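Local coordinates for protein MAU2 chromatid cohesion factor homolog (Saccharomyces cerevisiae, PDB 4XDN) that forms a complex with Scc2 that is required for loading cohesin onto chromosomes, and so takes part in sister chromatid cohesion, at residues A[149-154]-A[188-193]; A[173-178]-A[303-308]. All coordinates share one frame; numbering follows the deposited sequence.

Contact 1 of 2, residues A[149-154]-A[188-193]; sequences HYKIAL and IKLKQH
Tyr150 and Leu154, one turn apart on helix 147-165, meet the C-terminal end of the next helix, 170-189, in a helical hairpin whose second helix closes with a Schellman motif. Lys191 makes the turn with positive phi, and the chain passes through Gln192, the N-cap residue of helix 193-206. The phenol ring of Tyr150 lies against the aliphatic part of Lys189. CB of Lys189 sits over one face, 3.7 Å from the ring centroid and only 16° off the normal, a CH-pi contact set toward the rim. The lysine chain bends at its second torsion (chi2 -62°), which brings CD alongside the hydroxyl after CG, itself 3.6 Å from Tyr150 OH. Tyrosine suits this place: its ring is buried against carbon while its OH reaches out to hydrogen-bond Asp145, just before the helix, and lysine offers methylenes to the ring and carries its ammonium group onward to the surface. Leu190 packs beside the tyrosine's root, its two methyls divided between neighbours. CD2 lies 3.6 Å from Tyr150 CB and also touches CG of Lys151, whose extended chain leads its charge away from this apolar spot. Leu142 of helix 126-144 touches both Tyr150 and Lys189, so a third helix borders the pair. Farther along, Leu154 holds CG anti to its own nitrogen (chi1 176°), which turns the branch that carries CD2 across to the other segment. There CD2 has two neighbours: the apolar CD1 of Leu190 at 3.8 Å, and the amide oxygen OE1 of Gln192, which lies 3.5 Å from the same methyl carbon.

Contact 2 of 2, residues A[173-178]-A[303-308]; sequences QNWASV and PRIALK
Helix 173-178 and strand 305-308 run nearly parallel, their axes 21° apart and 10.2 Å from each other at closest, with Trp175 facing Ile305 where the CA atoms come to 7.5 Å. Ile305 reaches over one face of the indole: its CD1 stands 3.4 Å from the centroid of the five-membered ring, 12° off the normal, while CG1 lies over the NE1-CE2 bond. An extended second torsion (chi2 -176°) carries CD1 out to that ring. Tryptophan suits the site, giving the slender isoleucine arm a broad apolar face and a water an N-H at its edge. In the ring plane, NE1 donates to this water at 2.9 Å, which in turn donates to Arg304 O at 2.8 Å, so a buried N-H and the carbonyl entering the strand satisfy each other through one molecule. Replacing Trp175 by an alanine would probably uncover Ile305 CD1 and leave this water without its indole donor. A turn on, beta-branched Val178 offers CG2 to Ile305 CG2 and to Leu307 CD1, the latter 4.2 Å away, a looser apolar fit. Strand 305-310 pairs antiparallel with 297-302, whose Ile301 touches Asn174, Val178 and Leu307. Helix 126-144 supplies Met130 against Trp175 and Phe134 against Val178, and at Lys308 the sheet continues into an antiparallel strand of another protein chain.

From the N terminus the chain enters helix 147-165, where contact 1 takes its first segment, then turns into helix 170-189, which serves both contacts. Contact 2 begins near the start of that helix, at 173-178; contact 1 closes at its far end, 188-193, completing a short, mostly helical loop of 33 residues. Contact 2 closes much later, after 124 mainly helical residues, when strand 305-310 returns beside the helix. The segments therefore alternate and the two loops cross. Their centres lie 22 Å apart and they do not touch, yet through helix 170-189 they tie the hairpin with helix 147-165 to the two-stranded sheet.

Contact 1 of 2, residues A[149-154]-A[188-193]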
loop_
_atom_site.group_PDB
_atom_site.type_symbol
_atom_site.label_atom_id
_atom_site.label_comp_id
_atom_site.label_asym_id
_atom_site.label_seq_id
_atom_site.Cartn_x
_atom_site.Cartn_y
_atom_site.Cartn_z
ATOM N N HIS A 149 -16.298 16.764 -6.658
ATOM C CA HIS A 149 -15.326 17.815 -6.933
ATOM C C HIS A 149 -14.130 17.294 -7.725
ATOM O O HIS A 149 -13.467 18.055 -8.427
ATOM C CB HIS A 149 -14.859 18.454 -5.623
ATOM C CG HIS A 149 -15.922 19.251 -4.933
ATOM N ND1 HIS A 149 -16.732 18.720 -3.951
ATOM C CD2 HIS A 149 -16.320 20.535 -5.094
ATOM C CE1 HIS A 149 -17.576 19.646 -3.532
ATOM N NE2 HIS A 149 -17.347 20.755 -4.210
ATOM N N TYR A 150 -13.856 15.998 -7.612
ATOM C CA TYR A 150 -12.802 15.379 -8.409
ATOM C C TYR A 150 -13.160 15.415 -9.892
ATOM O O TYR A 150 -12.292 15.619 -10.741
ATOM C CB TYR A 150 -12.566 13.930 -7.971
ATOM C CG TYR A 150 -11.637 13.756 -6.786
ATOM C CD1 TYR A 150 -10.460 14.485 -6.677
ATOM C CD2 TYR A 150 -11.935 12.844 -5.782
ATOM C CE1 TYR A 150 -9.611 14.318 -5.597
ATOM C CE2 TYR A 150 -11.095 12.668 -4.702
ATOM C CZ TYR A 150 -9.934 13.407 -4.613
ATOM O OH TYR A 150 -9.098 13.228 -3.535
ATOM N N LYS A 151 -14.438 15.216 -10.199
ATOM C CA LYS A 151 -14.902 15.223 -11.584
ATOM C C LYS A 151 -14.823 16.627 -12.181
ATOM O O LYS A 151 -14.441 16.798 -13.337
ATOM C CB LYS A 151 -16.334 14.691 -11.672
ATOM C CG LYS A 151 -16.450 13.206 -11.368
ATOM C CD LYS A 151 -17.892 12.729 -11.408
ATOM C CE LYS A 151 -17.990 11.239 -11.116
ATOM N NZ LYS A 151 -19.400 10.755 -11.113
ATOM N N ILE A 152 -15.186 17.626 -11.384
ATOM C CA ILE A 152 -15.080 19.016 -11.806
ATOM C C ILE A 152 -13.619 19.364 -12.060
ATOM O O ILE A 152 -13.283 19.980 -13.072
ATOM C CB ILE A 152 -15.676 19.973 -10.750
ATOM C CG1 ILE A 152 -17.187 19.746 -10.632
ATOM C CG2 ILE A 152 -15.391 21.434 -11.108
ATOM C CD1 ILE A 152 -17.839 20.473 -9.473
ATOM N N ALA A 153 -12.752 18.955 -11.139
ATOM C CA ALA A 153 -11.328 19.241 -11.245
ATOM C C ALA A 153 -10.727 18.591 -12.487
ATOM O O ALA A 153 -9.985 19.232 -13.230
ATOM C CB ALA A 153 -10.601 18.768 -9.996
ATOM N N LEU A 154 -11.052 17.320 -12.711
ATOM C CA LEU A 154 -10.518 16.586 -13.854
ATOM C C LEU A 154 -10.992 17.196 -15.168
ATOM O O LEU A 154 -10.226 17.306 -16.125
ATOM C CB LEU A 154 -10.923 15.110 -13.788
ATOM C CG LEU A 154 -10.495 14.254 -14.986
ATOM C CD1 LEU A 154 -8.982 14.282 -15.164
ATOM C CD2 LEU A 154 -10.989 12.828 -14.824
ATOM N N ILE A 188 -6.702 8.784 -10.758
ATOM C CA ILE A 188 -6.439 7.755 -9.753
ATOM C C ILE A 188 -7.481 7.819 -8.639
ATOM O O ILE A 188 -8.055 6.800 -8.260
ATOM C CB ILE A 188 -5.024 7.895 -9.145
ATOM C CG1 ILE A 188 -3.966 7.587 -10.207
ATOM C CG2 ILE A 188 -4.849 6.949 -7.954
ATOM C CD1 ILE A 188 -2.539 7.863 -9.768
ATOM N N LYS A 189 -7.723 9.021 -8.127
ATOM C CA LYS A 189 -8.695 9.218 -7.057
ATOM C C LYS A 189 -10.107 8.836 -7.496
ATOM O O LYS A 189 -10.914 8.385 -6.683
ATOM C CB LYS A 189 -8.672 10.673 -6.580
ATOM C CG LYS A 189 -7.414 11.061 -5.811
ATOM C CD LYS A 189 -7.267 10.239 -4.539
ATOM C CE LYS A 189 -6.186 10.800 -3.631
ATOM N NZ LYS A 189 -6.089 10.036 -2.357
ATOM N N LEU A 190 -10.398 9.017 -8.780
ATOM C CA LEU A 190 -11.703 8.660 -9.326
ATOM C C LEU A 190 -11.759 7.188 -9.731
ATOM O O LEU A 190 -12.797 6.701 -10.179
ATOM C CB LEU A 190 -12.036 9.546 -10.527
ATOM C CG LEU A 190 -12.474 10.974 -10.194
ATOM C CD1 LEU A 190 -12.477 11.835 -11.447
ATOM C CD2 LEU A 190 -13.852 10.979 -9.545
ATOM N N LYS A 191 -10.638 6.491 -9.566
ATOM C CA LYS A 191 -10.548 5.065 -9.871
ATOM C C LYS A 191 -10.907 4.775 -11.326
ATOM O O LYS A 191 -11.642 3.832 -11.622
ATOM C CB LYS A 191 -11.448 4.261 -8.929
ATOM C CG LYS A 191 -11.059 4.398 -7.469
ATOM C CD LYS A 191 -11.937 3.549 -6.564
ATOM C CE LYS A 191 -11.307 3.366 -5.195
ATOM N NZ LYS A 191 -10.018 2.615 -5.264
ATOM N N GLN A 192 -10.383 5.601 -12.225
ATOM C CA GLN A 192 -10.546 5.400 -13.661
ATOM C C GLN A 192 -9.277 4.771 -14.221
ATOM O O GLN A 192 -8.503 5.415 -14.929
ATOM C CB GLN A 192 -10.850 6.724 -14.354
ATOM C CG GLN A 192 -12.149 7.360 -13.892
ATOM C CD GLN A 192 -12.383 8.718 -14.515
ATOM O OE1 GLN A 192 -11.465 9.334 -15.054
ATOM N NE2 GLN A 192 -13.619 9.193 -14.447
ATOM N N HIS A 193 -9.086 3.498 -13.900
ATOM C CA HIS A 193 -7.803 2.833 -14.080
ATOM C C HIS A 193 -7.341 2.780 -15.535
ATOM O O HIS A 193 -6.147 2.886 -15.811
ATOM C CB HIS A 193 -7.880 1.421 -13.498
ATOM C CG HIS A 193 -8.281 1.394 -12.055
ATOM N ND1 HIS A 193 -7.676 2.181 -11.099
ATOM C CD2 HIS A 193 -9.233 0.680 -11.406
ATOM C CE1 HIS A 193 -8.234 1.953 -9.925
ATOM N NE2 HIS A 193 -9.181 1.045 -10.082
#

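Contact 2 of 2, residues A[173-178]-A[303-308]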
loop_
_atom_site.group_PDB
_atom_site.type_symbol
_atom_site.label_atom_id
_atom_site.label_comp_id
_atom_site.label_asym_id
_atom_site.label_seq_id
_atom_site.Cartn_x
_atom_site.Cartn_y
_atom_site.Cartn_z
ATOM N N GLN A 173 4.463 24.834 -22.128
ATOM C CA GLN A 173 4.596 23.422 -22.469
ATOM C C GLN A 173 4.958 22.604 -21.235
ATOM O O GLN A 173 4.402 21.529 -21.007
ATOM C CB GLN A 173 5.651 23.228 -23.558
ATOM C CG GLN A 173 5.207 23.687 -24.939
ATOM C CD GLN A 173 4.094 22.829 -25.510
ATOM O OE1 GLN A 173 4.026 21.625 -25.256
ATOM N NE2 GLN A 173 3.208 23.448 -26.285
ATOM N N ASN A 174 5.895 23.116 -20.442
ATOM C CA ASN A 174 6.287 22.458 -19.202
ATOM C C ASN A 174 5.176 22.510 -18.166
ATOM O O ASN A 174 4.905 21.522 -17.488
ATOM C CB ASN A 174 7.555 23.091 -18.633
ATOM C CG ASN A 174 8.805 22.635 -19.354
ATOM O OD1 ASN A 174 9.469 21.692 -18.930
ATOM N ND2 ASN A 174 9.132 23.303 -20.452
ATOM N N TRP A 175 4.533 23.662 -18.041
ATOM C CA TRP A 175 3.405 23.784 -17.133
ATOM C C TRP A 175 2.285 22.822 -17.527
ATOM O O TRP A 175 1.608 22.262 -16.669
ATOM C CB TRP A 175 2.866 25.213 -17.115
ATOM C CG TRP A 175 3.544 26.137 -16.152
ATOM C CD1 TRP A 175 4.189 27.303 -16.448
ATOM C CD2 TRP A 175 3.629 25.980 -14.732
ATOM N NE1 TRP A 175 4.674 27.879 -15.298
ATOM C CE2 TRP A 175 4.345 27.085 -14.231
ATOM C CE3 TRP A 175 3.174 25.009 -13.835
ATOM C CZ2 TRP A 175 4.616 27.247 -12.873
ATOM C CZ3 TRP A 175 3.445 25.169 -12.487
ATOM C CH2 TRP A 175 4.159 26.282 -12.021
ATOM N N ALA A 176 2.089 22.639 -18.829
ATOM C CA ALA A 176 1.067 21.720 -19.323
ATOM C C ALA A 176 1.372 20.298 -18.870
ATOM O O ALA A 176 0.467 19.510 -18.609
ATOM C CB ALA A 176 0.975 21.787 -20.840
ATOM N N SER A 177 2.658 19.982 -18.771
ATOM C CA SER A 177 3.101 18.676 -18.307
ATOM C C SER A 177 2.774 18.477 -16.826
ATOM O O SER A 177 2.353 17.395 -16.413
ATOM C CB SER A 177 4.603 18.521 -18.544
ATOM O OG SER A 177 5.068 17.240 -18.162
ATOM N N VAL A 178 2.970 19.526 -16.035
ATOM C CA VAL A 178 2.638 19.488 -14.617
ATOM C C VAL A 178 1.150 19.206 -14.430
ATOM O O VAL A 178 0.767 18.412 -13.576
ATOM C CB VAL A 178 3.019 20.817 -13.916
ATOM C CG1 VAL A 178 2.473 20.890 -12.486
ATOM C CG2 VAL A 178 4.530 20.991 -13.905
ATOM N N PRO A 303 13.325 26.818 -15.131
ATOM C CA PRO A 303 13.459 28.061 -14.374
ATOM C C PRO A 303 12.078 28.645 -14.096
ATOM O O PRO A 303 11.313 28.884 -15.032
ATOM C CB PRO A 303 14.283 28.955 -15.303
ATOM C CG PRO A 303 15.063 28.000 -16.141
ATOM C CD PRO A 303 14.172 26.807 -16.335
ATOM N N ARG A 304 11.768 28.834 -12.817
ATOM C CA ARG A 304 10.468 29.325 -12.361
ATOM C C ARG A 304 9.379 28.264 -12.504
ATOM O O ARG A 304 8.195 28.588 -12.579
ATOM C CB ARG A 304 10.055 30.599 -13.109
ATOM C CG ARG A 304 11.167 31.633 -13.319
ATOM C CD ARG A 304 12.100 31.773 -12.118
ATOM N NE ARG A 304 11.401 31.744 -10.835
ATOM C CZ ARG A 304 10.883 32.807 -10.225
ATOM N NH1 ARG A 304 10.968 34.012 -10.773
ATOM N NH2 ARG A 304 10.272 32.656 -9.057
ATOM N N ILE A 305 9.790 27.000 -12.541
ATOM C CA ILE A 305 8.868 25.880 -12.379
ATOM C C ILE A 305 9.538 24.815 -11.519
ATOM O O ILE A 305 10.242 23.943 -12.030
ATOM C CB ILE A 305 8.436 25.266 -13.725
ATOM C CG1 ILE A 305 7.805 26.341 -14.617
ATOM C CG2 ILE A 305 7.456 24.110 -13.487
ATOM C CD1 ILE A 305 7.249 25.824 -15.927
ATOM N N ALA A 306 9.312 24.901 -10.210
ATOM C CA ALA A 306 9.904 23.976 -9.252
ATOM C C ALA A 306 8.823 23.262 -8.449
ATOM O O ALA A 306 7.965 23.899 -7.839
ATOM C CB ALA A 306 10.852 24.716 -8.321
ATOM N N LEU A 307 8.874 21.934 -8.461
ATOM C CA LEU A 307 7.946 21.113 -7.694
ATOM C C LEU A 307 8.642 20.500 -6.487
ATOM O O LEU A 307 9.684 19.858 -6.624
ATOM C CB LEU A 307 7.356 20.005 -8.570
ATOM C CG LEU A 307 6.043 20.307 -9.294
ATOM C CD1 LEU A 307 5.708 19.191 -10.269
ATOM C CD2 LEU A 307 4.917 20.476 -8.296
ATOM N N LYS A 308 8.063 20.701 -5.307
ATOM C CA LYS A 308 8.579 20.094 -4.084
ATOM C C LYS A 308 7.867 18.773 -3.807
ATOM O O LYS A 308 6.638 18.714 -3.794
ATOM C CB LYS A 308 8.416 21.045 -2.900
ATOM C CG LYS A 308 8.895 20.469 -1.574
ATOM C CD LYS A 308 8.971 21.545 -0.501
ATOM C CE LYS A 308 9.283 20.961 0.863
ATOM N NZ LYS A 308 9.288 22.011 1.919
HETATM O O HOH W 1 6.439 29.970 -14.330
#